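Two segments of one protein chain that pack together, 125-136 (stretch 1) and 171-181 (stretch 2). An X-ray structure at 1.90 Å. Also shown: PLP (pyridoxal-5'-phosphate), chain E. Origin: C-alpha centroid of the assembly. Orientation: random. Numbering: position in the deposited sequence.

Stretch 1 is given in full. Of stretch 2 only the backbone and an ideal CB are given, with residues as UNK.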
# COMPACT_ATOMS: atom_id res chain seq x y z
N ASN B 125 -11.69 7.95 22.93
CA ASN B 125 -12.55 6.82 23.34
C ASN B 125 -13.93 7.46 23.55
O ASN B 125 -14.13 8.22 24.51
CB ASN B 125 -11.99 6.14 24.59
CG ASN B 125 -12.84 5.02 25.11
OD1 ASN B 125 -13.86 4.65 24.54
ND2 ASN B 125 -12.44 4.47 26.24
N PRO B 126 -14.88 7.20 22.64
CA PRO B 126 -14.79 6.24 21.50
C PRO B 126 -13.98 6.74 20.35
O PRO B 126 -13.80 7.92 20.20
CB PRO B 126 -16.25 6.01 21.10
CG PRO B 126 -16.99 7.15 21.63
CD PRO B 126 -16.27 7.66 22.85
N GLY B 127 -13.51 5.81 19.51
CA GLY B 127 -12.68 6.17 18.38
C GLY B 127 -12.60 5.02 17.36
O GLY B 127 -12.77 3.84 17.69
N TYR B 128 -12.34 5.39 16.13
CA TYR B 128 -12.07 4.44 15.06
C TYR B 128 -11.05 3.36 15.51
O TYR B 128 -9.89 3.68 15.78
CB TYR B 128 -11.53 5.21 13.91
CG TYR B 128 -11.43 4.56 12.59
CD1 TYR B 128 -12.56 3.93 12.02
CD2 TYR B 128 -10.27 4.65 11.82
CE1 TYR B 128 -12.50 3.35 10.78
CE2 TYR B 128 -10.21 4.09 10.54
CZ TYR B 128 -11.32 3.48 10.02
OH TYR B 128 -11.29 2.92 8.78
N PRO B 129 -11.46 2.08 15.56
CA PRO B 129 -10.58 1.01 16.07
C PRO B 129 -9.28 0.84 15.26
O PRO B 129 -8.30 0.31 15.75
CB PRO B 129 -11.45 -0.26 15.99
CG PRO B 129 -12.62 0.10 15.19
CD PRO B 129 -12.81 1.58 15.27
N GLU B 130 -9.25 1.29 14.02
CA GLU B 130 -8.05 1.09 13.22
C GLU B 130 -6.89 1.93 13.69
O GLU B 130 -5.75 1.57 13.40
CB GLU B 130 -8.32 1.31 11.70
CG GLU B 130 -9.02 0.13 11.02
CD GLU B 130 -8.25 -1.22 11.12
OE1 GLU B 130 -6.95 -1.24 11.02
OE2 GLU B 130 -8.93 -2.29 11.27
N TYR B 131 -7.14 2.98 14.49
CA TYR B 131 -6.06 3.74 15.11
C TYR B 131 -5.15 2.83 15.92
O TYR B 131 -3.95 3.08 16.04
CB TYR B 131 -6.57 4.88 16.02
CG TYR B 131 -7.40 5.93 15.34
CD1 TYR B 131 -7.18 6.26 14.00
CD2 TYR B 131 -8.44 6.59 16.02
CE1 TYR B 131 -7.93 7.19 13.35
CE2 TYR B 131 -9.21 7.57 15.36
CZ TYR B 131 -8.97 7.84 14.03
OH TYR B 131 -9.73 8.73 13.34
N LEU B 132 -5.73 1.78 16.50
CA LEU B 132 -5.01 0.84 17.35
C LEU B 132 -3.94 0.03 16.63
O LEU B 132 -2.89 -0.23 17.17
CB LEU B 132 -5.96 -0.07 18.06
CG LEU B 132 -6.13 0.27 19.53
CD1 LEU B 132 -7.11 -0.66 20.24
CD2 LEU B 132 -4.75 0.13 20.23
N SER B 133 -4.24 -0.36 15.39
CA SER B 133 -3.34 -1.08 14.51
C SER B 133 -1.97 -0.44 14.35
O SER B 133 -0.97 -1.02 14.73
CB SER B 133 -3.98 -1.26 13.12
OG SER B 133 -5.05 -2.16 13.23
N GLY B 134 -1.93 0.75 13.77
CA GLY B 134 -0.71 1.48 13.55
C GLY B 134 0.09 1.65 14.85
O GLY B 134 1.29 1.50 14.88
N ILE B 135 -0.60 1.92 15.92
CA ILE B 135 0.05 2.22 17.18
C ILE B 135 0.70 0.94 17.71
O ILE B 135 1.86 0.99 18.20
CB ILE B 135 -0.96 2.78 18.18
CG1 ILE B 135 -1.37 4.18 17.73
CG2 ILE B 135 -0.35 2.82 19.59
CD1 ILE B 135 -2.54 4.75 18.50
N THR B 136 -0.02 -0.17 17.62
CA THR B 136 0.48 -1.44 18.13
C THR B 136 1.66 -1.92 17.26
O THR B 136 2.65 -2.38 17.77
CB THR B 136 -0.60 -2.50 18.19
OG1 THR B 136 -1.73 -1.99 18.94
CG2 THR B 136 -0.10 -3.75 18.87
N UNK B 171 -1.11 12.38 18.72
CA UNK B 171 -2.49 12.37 19.04
C UNK B 171 -3.37 12.22 17.76
O UNK B 171 -3.12 12.89 16.80
CB UNK B 171 -2.84 13.65 19.80
N UNK B 172 -4.41 11.43 17.86
CA UNK B 172 -5.49 11.37 16.84
C UNK B 172 -6.72 12.14 17.22
O UNK B 172 -7.21 12.03 18.36
CB UNK B 172 -5.89 9.92 16.58
N UNK B 173 -7.28 12.88 16.27
CA UNK B 173 -8.58 13.44 16.42
C UNK B 173 -9.38 13.16 15.11
O UNK B 173 -8.79 13.06 14.06
CB UNK B 173 -8.49 14.93 16.73
N UNK B 174 -10.69 13.08 15.21
CA UNK B 174 -11.54 12.74 14.09
C UNK B 174 -12.87 13.48 14.12
O UNK B 174 -13.78 13.07 14.83
CB UNK B 174 -11.79 11.23 14.07
N UNK B 175 -12.99 14.56 13.37
CA UNK B 175 -14.26 15.33 13.25
C UNK B 175 -14.52 15.77 11.83
O UNK B 175 -13.63 16.28 11.16
CB UNK B 175 -14.23 16.56 14.16
N UNK B 176 -15.75 15.58 11.33
CA UNK B 176 -16.93 14.92 11.92
C UNK B 176 -16.64 13.54 12.34
O UNK B 176 -15.90 12.85 11.65
CB UNK B 176 -18.10 14.90 10.94
N UNK B 177 -17.17 13.11 13.49
CA UNK B 177 -16.66 11.93 14.23
C UNK B 177 -17.37 10.60 13.97
O UNK B 177 -18.58 10.50 13.91
CB UNK B 177 -16.74 12.22 15.73
N UNK B 178 -16.56 9.57 13.81
CA UNK B 178 -16.97 8.19 13.75
C UNK B 178 -16.59 7.62 15.12
O UNK B 178 -15.44 7.54 15.43
CB UNK B 178 -16.32 7.44 12.59
N UNK B 179 -17.58 7.20 15.92
CA UNK B 179 -18.95 6.89 15.57
C UNK B 179 -20.02 7.87 16.03
O UNK B 179 -21.15 7.55 15.83
CB UNK B 179 -19.29 5.51 16.13
N UNK B 180 -19.67 9.01 16.65
CA UNK B 180 -20.65 9.74 17.40
C UNK B 180 -21.46 10.70 16.56
O UNK B 180 -22.52 11.06 16.97
CB UNK B 180 -19.96 10.50 18.53
N UNK B 181 -20.94 11.13 15.42
CA UNK B 181 -21.60 12.12 14.60
C UNK B 181 -21.25 13.52 15.00
O UNK B 181 -21.70 14.49 14.38
CB UNK B 181 -23.12 11.93 14.66
N1 PLP E . -11.15 7.35 9.16
C2 PLP E . -12.36 7.02 9.63
C2A PLP E . -12.78 7.35 11.04
C3 PLP E . -13.27 6.25 8.82
O3 PLP E . -14.48 5.85 9.23
C4 PLP E . -12.84 5.97 7.50
C4A PLP E . -13.64 4.87 6.84
C5 PLP E . -11.51 6.36 7.06
C6 PLP E . -10.72 7.09 7.93
C5A PLP E . -11.03 6.16 5.65
O4P PLP E . -10.88 4.87 5.24
P PLP E . -10.13 4.56 3.82
O1P PLP E . -9.05 3.60 4.17
O2P PLP E . -9.67 5.83 3.14
O3P PLP E . -11.21 3.92 2.98

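Position 171 lies on an extended backbone, and its ideal CB has no atom of stretch 1 within 5.5 Å. Stretch 1 therefore sets no preference; the deposited residue is Met-171.

At 172 the CA-to-CB bond points toward stretch 1, and the ideal CB lies 4.2 Å from Tyr-131 CD2, over the tyrosine ring, with Ile-135 CD1 further along. A leucine, methionine or aromatic side chain would suit this apolar surface. The residue is Phe-172, chi1 m. Its ring forms an offset stack with that of Tyr-131, centroids 4.5 Å apart and planes at 12°, while Phe-172 CB sits over the tyrosine face in a CH-pi contact. Ile-135 CD1 meets the phenylalanine edge, 3.8 Å from Phe-172 CE2.

Position 173 turns away, so stretch 1 does not discriminate; it is Leu-173.

Position 174 points toward stretch 1 again. Its ideal CB is only 3.3 Å from Tyr-131 OH, which leaves little room on that side, but the methyl C2A of PLP lies beyond. A compact side chain, polar or apolar, would fit. The deposited Asn-174, chi1 t, places its CB at the edge of the Tyr-131 ring. Its OD1 approaches PLP C2A at 3.6 Å. The backbone N of 178 donates a hydrogen bond to Asn-174 OD1 at 3.0 Å.

Positions 175 and 176 find nothing of stretch 1 near their ideal CB atoms. The peptide between them is cis, which favours proline at 176; the residues are Tyr-175 and Pro-176.

At 177 CA-to-CB runs sideways, leaving the choice wide. Asn-177 OD1 accepts from N of 180 at 3.0 Å, and Asn-177 ND2 donates to Asn-174 O at 3.0 Å.

Position 178 also points sideways, its ideal CB 5.2 Å from Tyr-128 CD1, with PLP O3 nearby. A side chain of moderate length carrying a donor would suit. In Asn-178, ND2 donates to PLP O3 at 2.8 Å and lies 3.6 Å from Tyr-128 CD1.

The cis peptide before 179 again favours proline, and Pro-126 offers an apolar neighbour. Pro-179 CD packs 4.0 Å from Pro-126 CB.

At 180 the ideal CB is 5.4 Å from Pro-126 CG, inviting a small or branched side chain. Thr-180, chi1 p, sets CG2 4.0 Å from Pro-126 CG, while OG1 donates to Asn-177 OD1 at 2.7 Å.

At 181, phi/psi 87/1 would jam a CB against the preceding carbonyl O, which calls for glycine: Gly-181.

Stretch 2 (171-181) MFLNYPNNPTG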
# COMPACT_ATOMS: atom_id res chain seq x y z
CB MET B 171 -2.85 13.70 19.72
CG MET B 171 -4.37 13.84 19.99
SD MET B 171 -4.82 15.33 20.87
CE MET B 171 -4.50 16.62 19.78
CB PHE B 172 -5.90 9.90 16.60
CG PHE B 172 -4.88 9.10 15.85
CD1 PHE B 172 -4.53 9.45 14.55
CD2 PHE B 172 -4.33 7.98 16.41
CE1 PHE B 172 -3.57 8.71 13.84
CE2 PHE B 172 -3.40 7.21 15.71
CZ PHE B 172 -3.04 7.57 14.43
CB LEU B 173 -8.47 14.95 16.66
CG LEU B 173 -7.71 15.41 17.91
CD1 LEU B 173 -7.46 16.91 17.82
CD2 LEU B 173 -8.47 15.03 19.14
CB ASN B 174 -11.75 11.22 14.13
CG ASN B 174 -12.74 10.72 13.13
OD1 ASN B 174 -13.57 9.90 13.44
ND2 ASN B 174 -12.68 11.23 11.91
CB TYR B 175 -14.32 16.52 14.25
CG TYR B 175 -14.13 16.05 15.70
CD1 TYR B 175 -15.20 15.60 16.44
CD2 TYR B 175 -12.88 15.98 16.26
CE1 TYR B 175 -15.03 15.13 17.69
CE2 TYR B 175 -12.70 15.48 17.53
CZ TYR B 175 -13.77 15.05 18.24
OH TYR B 175 -13.59 14.53 19.51
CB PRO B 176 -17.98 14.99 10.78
CG PRO B 176 -17.52 16.11 9.95
CD PRO B 176 -16.02 15.98 9.94
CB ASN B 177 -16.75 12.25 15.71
CG ASN B 177 -16.23 11.16 16.59
OD1 ASN B 177 -16.99 10.36 17.12
ND2 ASN B 177 -14.95 11.08 16.72
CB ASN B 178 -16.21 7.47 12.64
CG ASN B 178 -16.53 5.99 12.54
OD1 ASN B 178 -17.34 5.45 13.30
ND2 ASN B 178 -15.84 5.31 11.63
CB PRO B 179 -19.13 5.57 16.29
CG PRO B 179 -18.50 5.87 17.61
CD PRO B 179 -17.26 6.65 17.27
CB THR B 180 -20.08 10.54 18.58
OG1 THR B 180 -19.17 11.55 18.12
CG2 THR B 180 -19.45 9.65 19.62
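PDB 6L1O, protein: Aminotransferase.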